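Local coordinates for protein ATP synthase subunit s, mitochondrial (Bos taurus, PDB 3E4G) that regulates the mitochondrial ATP synthase, being needed for its proton conduction and blocking a proton leak through an alternative exit pathway, at residues 9-14 with 71-76; 63-68 with 87-92; 98-103 with 126-131; 114-119 with 139-144. The protein carries 1 engineered substitution. All coordinates share one frame; numbering follows the deposited sequence.

Interaction 1 (9-14 with 71-76)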
loop_
_atom_site.group_PDB
_atom_site.type_symbol
_atom_site.label_atom_id
_atom_site.label_comp_id
_atom_site.label_asym_id
_atom_site.label_seq_id
_atom_site.Cartn_x
_atom_site.Cartn_y
_atom_site.Cartn_z
ATOM N N VAL A 9 -11.702 -10.355 8.984
ATOM C CA VAL A 9 -11.633 -9.649 10.251
ATOM C C VAL A 9 -10.207 -9.111 10.504
ATOM O O VAL A 9 -10.070 -8.117 11.225
ATOM C CB VAL A 9 -12.165 -10.502 11.404
ATOM C CG1 VAL A 9 -11.224 -11.529 11.892
ATOM C CG2 VAL A 9 -12.854 -9.702 12.400
ATOM N N PHE A 10 -9.191 -9.754 9.965
ATOM C CA PHE A 10 -7.838 -9.154 10.027
ATOM C C PHE A 10 -7.810 -7.806 9.321
ATOM O O PHE A 10 -7.038 -6.901 9.693
ATOM C CB PHE A 10 -6.780 -10.099 9.472
ATOM C CG PHE A 10 -6.165 -10.976 10.539
ATOM C CD1 PHE A 10 -4.805 -10.902 10.833
ATOM C CD2 PHE A 10 -6.950 -11.888 11.290
ATOM C CE1 PHE A 10 -4.195 -11.641 11.810
ATOM C CE2 PHE A 10 -6.356 -12.656 12.275
ATOM C CZ PHE A 10 -4.982 -12.582 12.532
ATOM N N ASN A 11 -8.561 -7.695 8.257
ATOM C CA ASN A 11 -8.577 -6.473 7.414
ATOM C C ASN A 11 -9.581 -5.437 7.851
ATOM O O ASN A 11 -9.378 -4.241 7.566
ATOM C CB ASN A 11 -8.779 -6.852 5.939
ATOM C CG ASN A 11 -7.489 -7.322 5.328
ATOM O OD1 ASN A 11 -7.270 -8.582 5.153
ATOM N ND2 ASN A 11 -6.625 -6.430 4.996
ATOM N N LYS A 12 -10.681 -5.815 8.492
ATOM C CA LYS A 12 -11.776 -4.886 8.715
ATOM C C LYS A 12 -11.364 -3.712 9.580
ATOM O O LYS A 12 -10.709 -3.894 10.620
ATOM C CB LYS A 12 -12.959 -5.651 9.365
ATOM C CG LYS A 12 -14.171 -4.767 9.621
ATOM C CD LYS A 12 -15.367 -5.581 10.154
ATOM C CE LYS A 12 -16.528 -4.789 10.531
ATOM N NZ LYS A 12 -17.076 -4.099 9.430
ATOM N N VAL A 13 -11.766 -2.518 9.191
ATOM C CA VAL A 13 -11.491 -1.310 9.962
ATOM C C VAL A 13 -12.344 -1.269 11.198
ATOM O O VAL A 13 -13.564 -1.530 11.178
ATOM C CB VAL A 13 -11.748 -0.044 9.106
ATOM C CG1 VAL A 13 -11.603 1.231 9.963
ATOM C CG2 VAL A 13 -10.795 0.035 7.979
ATOM N N ASP A 14 -11.738 -0.943 12.305
ATOM C CA ASP A 14 -12.476 -0.582 13.552
ATOM C C ASP A 14 -12.383 0.943 13.736
ATOM O O ASP A 14 -11.323 1.496 14.058
ATOM C CB ASP A 14 -11.906 -1.330 14.693
ATOM C CG ASP A 14 -12.717 -1.151 15.970
ATOM O OD1 ASP A 14 -12.856 -2.117 16.796
ATOM O OD2 ASP A 14 -13.280 -0.074 16.164
ATOM N N SER A 71 1.988 -10.763 2.960
ATOM C CA SER A 71 0.976 -10.164 3.823
ATOM C C SER A 71 -0.414 -10.564 3.346
ATOM O O SER A 71 -0.643 -10.779 2.145
ATOM C CB SER A 71 1.147 -8.660 3.786
ATOM O OG SER A 71 0.111 -7.956 4.437
ATOM N N CYS A 72 -1.372 -10.569 4.277
ATOM C CA CYS A 72 -2.792 -10.887 3.943
ATOM C C CYS A 72 -3.641 -9.680 3.775
ATOM O O CYS A 72 -4.891 -9.818 3.736
ATOM C CB CYS A 72 -3.379 -11.871 5.019
ATOM S SG CYS A 72 -3.568 -11.122 6.640
ATOM N N ILE A 73 -3.071 -8.493 3.579
ATOM C CA ILE A 73 -3.891 -7.310 3.336
ATOM C C ILE A 73 -4.688 -7.490 2.049
ATOM O O ILE A 73 -4.266 -8.069 1.049
ATOM C CB ILE A 73 -3.051 -6.030 3.310
ATOM C CG1 ILE A 73 -1.965 -6.062 2.210
ATOM C CG2 ILE A 73 -2.491 -5.734 4.691
ATOM C CD1 ILE A 73 -1.122 -4.741 2.222
ATOM N N MET A 74 -5.905 -6.893 2.089
ATOM C CA MET A 74 -6.802 -6.935 0.891
ATOM C C MET A 74 -7.861 -5.921 1.013
ATOM O O MET A 74 -8.338 -5.655 2.106
ATOM C CB MET A 74 -7.248 -8.223 0.571
ATOM C CG MET A 74 -8.024 -8.647 1.530
ATOM S SD MET A 74 -8.632 -10.380 1.139
ATOM C CE MET A 74 -9.028 -10.311 -0.568
ATOM N N SER A 75 -8.366 -5.474 -0.109
ATOM C CA SER A 75 -9.592 -4.757 -0.295
ATOM C C SER A 75 -9.903 -3.749 0.766
ATOM O O SER A 75 -9.248 -2.667 0.859
ATOM C CB SER A 75 -10.756 -5.768 -0.620
ATOM O OG SER A 75 -11.068 -6.548 0.544
ATOM N N ILE A 76 -10.962 -3.977 1.505
ATOM C CA ILE A 76 -11.429 -2.954 2.421
ATOM C C ILE A 76 -10.419 -2.769 3.580
ATOM O O ILE A 76 -10.532 -1.763 4.300
ATOM C CB ILE A 76 -12.907 -3.044 2.795
ATOM C CG1 ILE A 76 -13.017 -4.352 3.497
ATOM C CG2 ILE A 76 -13.807 -2.756 1.593
ATOM C CD1 ILE A 76 -11.912 -5.181 4.174
HETATM O O HOH W 1 -12.571 -2.187 6.465
#
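Two hydrogen bonds grip the water between residues 9-14 and 71-76: it accepts from Val13 N at 2.9 Å and donates to Ile76 O at 3.0 Å, so that one solvent molecule joins two backbones just past the end of helix 2-11. Direct contact falls mainly to Asn11. Its CG stands anti to the carbonyl carbon, beside the backbone N (chi1 -80°), which lays the amide against the irregular chain from Cys72 to Met74, with Asn11 CG 3.6 Å from Met74 N. The side chains of Asn11 and Met74 cross at about a right angle. Behind the amide, Asn11 CB meets Ile76 CD1 at 4.0 Å; the nearly eclipsed chi2 of Ile76 (21°) brings that methyl in, at some torsional cost. Phe10 adds a sulfur-aromatic contact, Cys72 SG lying obliquely to the ring, 4.4 Å from Phe10 CD1. An alanine at Asn11 would remove the amide and would probably loosen the fit of helix 2-11 against residues 72-74. The contact joins the N-terminal domain to the second leucine-rich repeat: Phe10 O takes a hydrogen bond from Arg33, at the end of helix 23-33, while Ser71 OG and the backbone of Cys72 are bonded to Cys34, and the loop 71-76 follows strand 63-69 in the sheet.

Interaction 2 (63-68 with 87-92)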
loop_
_atom_site.group_PDB
_atom_site.type_symbol
_atom_site.label_atom_id
_atom_site.label_comp_id
_atom_site.label_asym_id
_atom_site.label_seq_id
_atom_site.Cartn_x
_atom_site.Cartn_y
_atom_site.Cartn_z
ATOM N N ILE A 63 3.261 7.293 9.612
ATOM C CA ILE A 63 3.820 6.360 8.632
ATOM C C ILE A 63 4.436 7.091 7.454
ATOM O O ILE A 63 3.739 7.898 6.796
ATOM C CB ILE A 63 2.741 5.353 8.164
ATOM C CG1 ILE A 63 2.217 4.529 9.350
ATOM C CG2 ILE A 63 3.287 4.476 7.039
ATOM C CD1 ILE A 63 0.951 3.696 8.998
ATOM N N GLN A 64 5.679 6.781 7.151
ATOM C CA GLN A 64 6.342 7.237 5.939
ATOM C C GLN A 64 6.395 6.160 4.877
ATOM O O GLN A 64 6.268 6.429 3.676
ATOM C CB GLN A 64 7.802 7.726 6.259
ATOM C CG GLN A 64 8.492 8.254 5.020
ATOM C CD GLN A 64 9.789 9.031 5.385
ATOM O OE1 GLN A 64 10.437 8.689 6.373
ATOM N NE2 GLN A 64 10.125 10.036 4.593
ATOM N N ALA A 65 6.689 4.909 5.290
ATOM C CA ALA A 65 6.897 3.809 4.358
ATOM C C ALA A 65 6.170 2.577 4.882
ATOM O O ALA A 65 6.100 2.319 6.076
ATOM C CB ALA A 65 8.397 3.520 4.195
ATOM N N ILE A 66 5.672 1.793 3.914
ATOM C CA ILE A 66 4.991 0.527 4.157
ATOM C C ILE A 66 5.672 -0.531 3.342
ATOM O O ILE A 66 5.943 -0.327 2.154
ATOM C CB ILE A 66 3.499 0.619 3.773
ATOM C CG1 ILE A 66 2.808 1.670 4.667
ATOM C CG2 ILE A 66 2.823 -0.758 3.843
ATOM C CD1 ILE A 66 1.404 2.062 4.173
ATOM N N ASP A 67 5.951 -1.696 3.962
ATOM C CA ASP A 67 6.530 -2.829 3.260
ATOM C C ASP A 67 5.675 -4.039 3.584
ATOM O O ASP A 67 5.795 -4.602 4.694
ATOM C CB ASP A 67 7.993 -3.061 3.660
ATOM C CG ASP A 67 8.608 -4.225 2.975
ATOM O OD1 ASP A 67 7.887 -4.972 2.268
ATOM O OD2 ASP A 67 9.858 -4.354 3.133
ATOM N N ALA A 68 4.744 -4.363 2.697
ATOM C CA ALA A 68 3.839 -5.497 2.867
ATOM C C ALA A 68 4.357 -6.626 2.017
ATOM O O ALA A 68 4.089 -6.678 0.802
ATOM C CB ALA A 68 2.414 -5.080 2.475
ATOM N N VAL A 87 2.225 9.291 3.900
ATOM C CA VAL A 87 2.795 8.048 3.308
ATOM C C VAL A 87 3.451 8.354 1.978
ATOM O O VAL A 87 2.805 8.833 1.042
ATOM C CB VAL A 87 1.689 6.985 3.166
ATOM C CG1 VAL A 87 2.310 5.725 2.520
ATOM C CG2 VAL A 87 1.019 6.681 4.482
ATOM N N GLU A 88 4.732 8.044 1.892
ATOM C CA GLU A 88 5.509 8.340 0.710
ATOM C C GLU A 88 5.946 7.120 -0.093
ATOM O O GLU A 88 6.205 7.255 -1.292
ATOM C CB GLU A 88 6.780 9.155 1.098
ATOM C CG GLU A 88 6.375 10.477 1.653
ATOM C CD GLU A 88 7.480 11.336 2.123
ATOM O OE1 GLU A 88 8.621 10.890 2.278
ATOM O OE2 GLU A 88 7.184 12.499 2.552
ATOM N N LYS A 89 6.089 5.964 0.562
ATOM C CA LYS A 89 6.618 4.745 -0.044
ATOM C C LYS A 89 5.712 3.584 0.317
ATOM O O LYS A 89 5.414 3.371 1.500
ATOM C CB LYS A 89 8.023 4.435 0.480
ATOM C CG LYS A 89 9.091 5.456 0.131
ATOM C CD LYS A 89 10.418 5.146 0.843
ATOM C CE LYS A 89 11.571 5.863 0.289
ATOM N NZ LYS A 89 12.819 5.734 1.082
ATOM N N ILE A 90 5.306 2.799 -0.706
ATOM C CA ILE A 90 4.581 1.556 -0.474
ATOM C C ILE A 90 5.194 0.469 -1.320
ATOM O O ILE A 90 5.360 0.611 -2.531
ATOM C CB ILE A 90 3.075 1.681 -0.828
ATOM C CG1 ILE A 90 2.401 2.743 0.042
ATOM C CG2 ILE A 90 2.376 0.305 -0.676
ATOM C CD1 ILE A 90 0.940 2.999 -0.346
ATOM N N ARG A 91 5.508 -0.661 -0.684
ATOM C CA ARG A 91 5.939 -1.879 -1.375
ATOM C C ARG A 91 4.901 -2.962 -1.065
ATOM O O ARG A 91 4.584 -3.203 0.112
ATOM C CB ARG A 91 7.323 -2.303 -0.875
ATOM C CG ARG A 91 7.853 -3.490 -1.533
ATOM C CD ARG A 91 9.362 -3.570 -1.097
ATOM N NE ARG A 91 10.036 -4.504 -1.869
ATOM C CZ ARG A 91 10.132 -5.817 -1.377
ATOM N NH1 ARG A 91 9.582 -6.091 -0.227
ATOM N NH2 ARG A 91 10.886 -6.677 -2.012
ATOM N N LEU A 92 4.415 -3.580 -2.115
ATOM C CA LEU A 92 3.475 -4.734 -2.048
ATOM C C LEU A 92 4.230 -5.891 -2.735
ATOM O O LEU A 92 4.469 -5.816 -3.956
ATOM C CB LEU A 92 2.167 -4.422 -2.798
ATOM C CG LEU A 92 1.438 -3.178 -2.329
ATOM C CD1 LEU A 92 0.220 -2.887 -3.216
ATOM C CD2 LEU A 92 1.076 -3.204 -0.864
#
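Parallel strand pairing in the leucine-rich repeat sheet unites residues 63-68 with 87-92, the two axes only 7° apart. At the entrance Gln64 O is forked, accepting from Glu88 N at 2.9 Å on a lone pair and from Lys89 N at 3.2 Å; Gln64 with Ala65 also forms a classic beta bulge facing Arg39. The ladder then alternates, Ile66 N to Lys89 O, Arg91 N to Ile66 O, and Ala68 N to Arg91 O at 2.8 Å. Gln64, extended, sends NE2 to Glu88 OE1 at 2.9 Å in a nearly straight bond (172°), from above the carboxylate plane, while its OE1 bonds to Arg39. On the face of Ala65, Asp67 and Arg91 lie side by side with their flat groups 84° apart, and Arg91 NH1 makes a salt bridge to Asp67 OD1 at 3.2 Å. The same OD1 bonds to Thr69, a magnesium ligand. An alanine at Asp67 would lose both partners and would probably leave Thr69 less firmly oriented. On the other face Ile66 CD1 packs on Val87 CG1 at 4.1 Å. Strand 37-40 runs antiparallel alongside 63-69, strand 118-122 flanks 89-93, and helix 23-33 covers Ile63 and Ile66.

Interaction 3 (98-103 with 126-131)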
loop_
_atom_site.group_PDB
_atom_site.type_symbol
_atom_site.label_atom_id
_atom_site.label_comp_id
_atom_site.label_asym_id
_atom_site.label_seq_id
_atom_site.Cartn_x
_atom_site.Cartn_y
_atom_site.Cartn_z
ATOM N N ILE A 98 -4.135 -9.303 -2.902
ATOM C CA ILE A 98 -4.271 -7.980 -3.583
ATOM C C ILE A 98 -4.886 -8.219 -4.951
ATOM O O ILE A 98 -4.513 -9.210 -5.637
ATOM C CB ILE A 98 -2.876 -7.218 -3.609
ATOM C CG1 ILE A 98 -2.473 -6.864 -2.202
ATOM C CG2 ILE A 98 -2.853 -6.021 -4.625
ATOM C CD1 ILE A 98 -1.473 -5.806 -1.882
ATOM N N GLU A 99 -5.709 -7.317 -5.396
ATOM C CA GLU A 99 -6.264 -7.332 -6.749
ATOM C C GLU A 99 -6.297 -5.870 -7.288
ATOM O O GLU A 99 -6.023 -4.899 -6.566
ATOM C CB GLU A 99 -7.696 -7.918 -6.728
ATOM C CG GLU A 99 -7.856 -9.258 -6.169
ATOM C CD GLU A 99 -9.241 -9.761 -6.173
ATOM O OE1 GLU A 99 -10.122 -9.090 -6.728
ATOM O OE2 GLU A 99 -9.516 -10.847 -5.591
ATOM N N ASP A 100 -6.738 -5.763 -8.519
ATOM C CA ASP A 100 -6.905 -4.447 -9.140
ATOM C C ASP A 100 -7.773 -3.522 -8.283
ATOM O O ASP A 100 -7.498 -2.324 -8.205
ATOM C CB ASP A 100 -7.503 -4.587 -10.528
ATOM C CG ASP A 100 -6.580 -5.228 -11.520
ATOM O OD1 ASP A 100 -5.339 -5.214 -11.316
ATOM O OD2 ASP A 100 -7.100 -5.684 -12.603
ATOM N N GLY A 101 -8.821 -4.089 -7.679
ATOM C CA GLY A 101 -9.704 -3.236 -6.890
ATOM C C GLY A 101 -8.980 -2.605 -5.679
ATOM O O GLY A 101 -9.347 -1.494 -5.270
ATOM N N CYS A 102 -7.974 -3.270 -5.140
ATOM C CA CYS A 102 -7.180 -2.737 -4.030
ATOM C C CYS A 102 -6.401 -1.502 -4.519
ATOM O O CYS A 102 -6.335 -0.458 -3.853
ATOM C CB CYS A 102 -6.180 -3.779 -3.519
ATOM S SG CYS A 102 -6.982 -5.352 -2.978
ATOM N N LEU A 103 -5.771 -1.646 -5.704
ATOM C CA LEU A 103 -4.983 -0.555 -6.293
ATOM C C LEU A 103 -5.889 0.622 -6.671
ATOM O O LEU A 103 -5.545 1.789 -6.483
ATOM C CB LEU A 103 -4.202 -1.033 -7.496
ATOM C CG LEU A 103 -3.186 -2.157 -7.148
ATOM C CD1 LEU A 103 -2.446 -2.583 -8.415
ATOM C CD2 LEU A 103 -2.208 -1.733 -6.070
ATOM N N ASN A 126 -2.470 -11.506 -8.897
ATOM C CA ASN A 126 -3.734 -11.090 -9.490
ATOM C C ASN A 126 -3.667 -9.786 -10.249
ATOM O O ASN A 126 -4.589 -9.462 -11.024
ATOM C CB ASN A 126 -4.814 -10.922 -8.424
ATOM C CG ASN A 126 -5.215 -12.169 -7.743
ATOM O OD1 ASN A 126 -5.352 -12.100 -6.451
ATOM N ND2 ASN A 126 -5.454 -13.220 -8.420
ATOM N N VAL A 127 -2.640 -8.940 -10.010
ATOM C CA VAL A 127 -2.669 -7.585 -10.553
ATOM C C VAL A 127 -2.588 -7.622 -12.059
ATOM O O VAL A 127 -1.803 -8.336 -12.661
ATOM C CB VAL A 127 -1.464 -6.789 -9.941
ATOM C CG1 VAL A 127 -1.295 -5.457 -10.663
ATOM C CG2 VAL A 127 -1.678 -6.629 -8.436
ATOM N N THR A 128 -3.427 -6.794 -12.680
ATOM C CA THR A 128 -3.407 -6.689 -14.144
ATOM C C THR A 128 -3.114 -5.280 -14.556
ATOM O O THR A 128 -2.970 -4.324 -13.763
ATOM C CB THR A 128 -4.778 -7.166 -14.773
ATOM O OG1 THR A 128 -5.721 -6.053 -14.745
ATOM C CG2 THR A 128 -5.320 -8.395 -14.135
ATOM N N ASP A 129 -3.102 -5.088 -15.892
ATOM C CA ASP A 129 -2.900 -3.777 -16.457
ATOM C C ASP A 129 -3.863 -2.758 -15.867
ATOM O O ASP A 129 -3.504 -1.574 -15.709
ATOM C CB ASP A 129 -3.069 -3.824 -17.981
ATOM C CG ASP A 129 -2.175 -4.927 -18.648
ATOM O OD1 ASP A 129 -2.535 -6.129 -18.500
ATOM O OD2 ASP A 129 -1.107 -4.561 -19.171
ATOM N N LYS A 130 -5.098 -3.138 -15.601
ATOM C CA LYS A 130 -6.093 -2.190 -15.056
ATOM C C LYS A 130 -5.692 -1.613 -13.719
ATOM O O LYS A 130 -5.842 -0.412 -13.446
ATOM C CB LYS A 130 -7.456 -2.890 -14.910
ATOM C CG LYS A 130 -8.602 -2.099 -14.504
ATOM C CD LYS A 130 -9.917 -2.895 -14.624
ATOM C CE LYS A 130 -10.031 -3.776 -13.505
ATOM N NZ LYS A 130 -10.950 -3.331 -12.478
ATOM N N GLY A 131 -5.198 -2.456 -12.823
ATOM C CA GLY A 131 -4.784 -1.972 -11.529
ATOM C C GLY A 131 -3.578 -1.043 -11.621
ATOM O O GLY A 131 -3.474 -0.062 -10.896
HETATM O O HOH W 2 -2.136 -10.547 -6.088
HETATM O O HOH W 3 -6.745 -8.007 -10.110
#
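Residues 98-103 and 126-131 each leave a loop and enter a helix, with Glu99 and Thr128 at the two N-cap positions. The backbones come closest where the CA atoms of Asp100 and Gly131 stand 4.0 Å apart. Glycine makes this possible, since a CB built on Gly131 would clash with Asp100 OD1. Two waters stitch the segments together near the helix starts, one from Ile98 O to Asn126 N, the other from Asp100 N to Asn126 O. Among the side chains Asp100 does most. With CG anti to its carbonyl carbon (chi1 -68°), it turns the carboxylate on to the opposite N-cap and clasps Thr128 with both oxygens: Thr128 N reaches OD1 at 2.8 Å along an almost straight line (175°), and Thr128 OG1 donates to OD2 at 2.6 Å. Both bonds use syn lone pairs. Thr128 OG1 in turn accepts from Lys130 N at 3.1 Å, so the hydroxyl both caps its own helix and holds the neighbouring one. Toward the sheet, Val127 is a wedge: its CG1 meets Leu103 CD1 at 3.8 Å and its CG2 meets Ile98 CG2 at 4.0 Å, while Leu103 also packs on Leu92 and Met119. Lys130 NZ, salt-bridged to Glu104, stays 4.5 Å from Asp100 OD2. A carboxylate held by two donors at the N-terminal end of helix 129-134, with a lysine nearby, is likely to be ionised, its pKa probably lowered, so that the link between the third and fourth repeats would rest largely on a charged side chain.

Interaction 4 (114-119 with 139-144)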
loop_
_atom_site.group_PDB
_atom_site.type_symbol
_atom_site.label_atom_id
_atom_site.label_comp_id
_atom_site.label_asym_id
_atom_site.label_seq_id
_atom_site.Cartn_x
_atom_site.Cartn_y
_atom_site.Cartn_z
ATOM N N LYS A 114 -1.665 13.031 -2.765
ATOM C CA LYS A 114 -0.821 14.180 -2.388
ATOM C C LYS A 114 0.543 13.794 -1.932
ATOM O O LYS A 114 1.507 14.534 -2.183
ATOM C CB LYS A 114 -1.539 14.999 -1.281
ATOM C CG LYS A 114 -2.797 15.672 -1.772
ATOM C CD LYS A 114 -3.742 15.976 -0.618
ATOM C CE LYS A 114 -5.051 16.606 -1.086
ATOM N NZ LYS A 114 -5.959 16.799 0.011
ATOM N N SER A 115 0.689 12.666 -1.237
ATOM C CA SER A 115 1.964 12.346 -0.561
ATOM C C SER A 115 2.807 11.308 -1.286
ATOM O O SER A 115 4.035 11.277 -1.063
ATOM C CB SER A 115 1.683 11.831 0.834
ATOM O OG SER A 115 0.878 10.675 0.814
ATOM N N MET A 116 2.224 10.425 -2.099
ATOM C CA MET A 116 2.960 9.267 -2.592
ATOM C C MET A 116 4.052 9.643 -3.559
ATOM O O MET A 116 3.834 10.346 -4.563
ATOM C CB MET A 116 1.980 8.291 -3.245
ATOM C CG MET A 116 1.315 7.395 -2.212
ATOM S SD MET A 116 2.438 6.213 -1.432
ATOM C CE MET A 116 2.798 5.140 -2.842
ATOM N N LEU A 117 5.227 9.082 -3.300
ATOM C CA LEU A 117 6.437 9.283 -4.116
ATOM C C LEU A 117 6.947 8.006 -4.798
ATOM O O LEU A 117 7.536 8.098 -5.869
ATOM C CB LEU A 117 7.583 9.887 -3.275
ATOM C CG LEU A 117 7.225 11.176 -2.535
ATOM C CD1 LEU A 117 8.432 11.630 -1.705
ATOM C CD2 LEU A 117 6.823 12.276 -3.558
ATOM N N GLU A 118 6.796 6.863 -4.130
ATOM C CA GLU A 118 7.452 5.635 -4.585
ATOM C C GLU A 118 6.502 4.451 -4.347
ATOM O O GLU A 118 5.977 4.302 -3.240
ATOM C CB GLU A 118 8.728 5.408 -3.771
ATOM C CG GLU A 118 9.347 4.013 -3.792
ATOM C CD GLU A 118 10.572 3.862 -2.952
ATOM O OE1 GLU A 118 11.479 4.738 -3.131
ATOM O OE2 GLU A 118 10.590 2.899 -2.168
ATOM N N MET A 119 6.359 3.610 -5.363
ATOM C CA MET A 119 5.626 2.356 -5.134
ATOM C C MET A 119 6.291 1.232 -5.872
ATOM O O MET A 119 6.899 1.405 -6.925
ATOM C CB MET A 119 4.170 2.535 -5.561
ATOM C CG MET A 119 3.295 1.446 -5.195
ATOM S SD MET A 119 1.565 1.948 -5.432
ATOM C CE MET A 119 0.824 0.535 -4.657
ATOM N N ARG A 139 -0.148 11.573 -8.613
ATOM C CA ARG A 139 0.404 12.589 -9.520
ATOM C C ARG A 139 1.787 13.003 -9.169
ATOM O O ARG A 139 2.470 13.638 -9.978
ATOM C CB ARG A 139 -0.570 13.784 -9.611
ATOM C CG ARG A 139 -0.845 14.470 -8.283
ATOM C CD ARG A 139 -1.862 15.577 -8.471
ATOM N NE ARG A 139 -2.241 16.248 -7.209
ATOM C CZ ARG A 139 -3.184 15.819 -6.405
ATOM N NH1 ARG A 139 -3.902 14.744 -6.682
ATOM N NH2 ARG A 139 -3.397 16.434 -5.243
ATOM N N ASN A 140 2.255 12.735 -7.924
ATOM C CA ASN A 140 3.589 13.080 -7.452
ATOM C C ASN A 140 4.550 11.921 -7.491
ATOM O O ASN A 140 5.706 12.037 -7.034
ATOM C CB ASN A 140 3.518 13.642 -6.044
ATOM C CG ASN A 140 2.641 14.876 -5.974
ATOM O OD1 ASN A 140 1.655 14.880 -5.171
ATOM N ND2 ASN A 140 2.904 15.854 -6.786
ATOM N N LEU A 141 4.124 10.767 -8.052
ATOM C CA LEU A 141 4.991 9.588 -8.056
ATOM C C LEU A 141 6.250 9.846 -8.841
ATOM O O LEU A 141 6.211 10.326 -9.983
ATOM C CB LEU A 141 4.222 8.391 -8.640
ATOM C CG LEU A 141 4.609 6.988 -8.129
ATOM C CD1 LEU A 141 4.207 6.867 -6.626
ATOM C CD2 LEU A 141 3.891 5.973 -8.961
ATOM N N LYS A 142 7.376 9.443 -8.246
ATOM C CA LYS A 142 8.698 9.550 -8.882
ATOM C C LYS A 142 9.292 8.211 -9.223
ATOM O O LYS A 142 10.225 8.177 -10.069
ATOM C CB LYS A 142 9.640 10.335 -8.003
ATOM C CG LYS A 142 9.210 11.799 -7.748
ATOM C CD LYS A 142 9.141 12.548 -9.196
ATOM C CE LYS A 142 10.506 12.557 -9.845
ATOM N NZ LYS A 142 10.546 13.677 -10.831
ATOM N N TYR A 143 8.896 7.150 -8.576
ATOM C CA TYR A 143 9.477 5.813 -8.810
ATOM C C TYR A 143 8.356 4.784 -8.770
ATOM O O TYR A 143 7.585 4.780 -7.781
ATOM C CB TYR A 143 10.535 5.510 -7.698
ATOM C CG TYR A 143 11.221 4.191 -7.857
ATOM C CD1 TYR A 143 12.144 3.999 -8.853
ATOM C CD2 TYR A 143 10.940 3.147 -7.003
ATOM C CE1 TYR A 143 12.811 2.780 -8.951
ATOM C CE2 TYR A 143 11.652 1.939 -7.090
ATOM C CZ TYR A 143 12.572 1.779 -8.074
ATOM O OH TYR A 143 13.323 0.593 -8.148
ATOM N N LEU A 144 8.318 3.925 -9.764
ATOM C CA LEU A 144 7.348 2.800 -9.796
ATOM C C LEU A 144 8.130 1.606 -10.305
ATOM O O LEU A 144 8.630 1.636 -11.435
ATOM C CB LEU A 144 6.154 3.096 -10.717
ATOM C CG LEU A 144 5.096 2.005 -10.813
ATOM C CD1 LEU A 144 4.498 1.662 -9.484
ATOM C CD2 LEU A 144 3.978 2.420 -11.808
#
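Strand 118-122, helix 129-134 and strand 143-147 form a beta-alpha-beta unit of the leucine-rich repeat fold, and residues 114-119 and 139-144 meet where its two parallel strands begin. The backbone bonds come first. Leu117 O accepts twice, from Lys142 N at 2.7 Å, above the carbonyl plane, and from Tyr143 N at 3.2 Å, in that plane; Met119 N then donates to Tyr143 O at 3.0 Å. Leu144 CA adds a CA-H...O contact to Met119 O. Van der Waals packing is led by Leu141, whose CG lies anti to the backbone N (chi1 -150°) and whose CD1 lies against the Leu117-Glu118 peptide, 3.5 Å from Leu117 C, and reaches Met116 CB. On the same buried side Leu144 CD1 touches Met119 CB at 4.0 Å, and Met119 also reaches Leu92 on strand 89-93. The other face carries Glu118 and Tyr143, side by side and pointing the same way: Glu118 CG sits at the edge of the ring, near its plane, while the carboxylate is turned 70° from the ring and bonds to a Tris molecule, probably from the crystallisation liquor. Among the charged side chains, Lys114 and Arg139 run alongside one another, the aliphatic Lys114 CG lying 3.6 Å from Arg139 NH2.

From the N terminus, interaction 1 closes the longest loop, bringing the end of helix 2-11 to the chain that follows strand 63-69. Interaction 2 opens inside that loop and closes beyond it, so the two cross; they touch where Ile73 packs on Ala68 and Leu92. Interactions 3 and 4 come later in series and cross each other in the same way, the first joining helix starts, the second strand starts. Leu92 meets Ile98 and Leu103, linking 63-68/87-92 to interaction 3, and Glu88 O probably accepts a hydrogen bond from Leu117 N, linking it to interaction 4 within one sheet. Together they tie the N-terminal domain to successive leucine-rich repeats along one sheet.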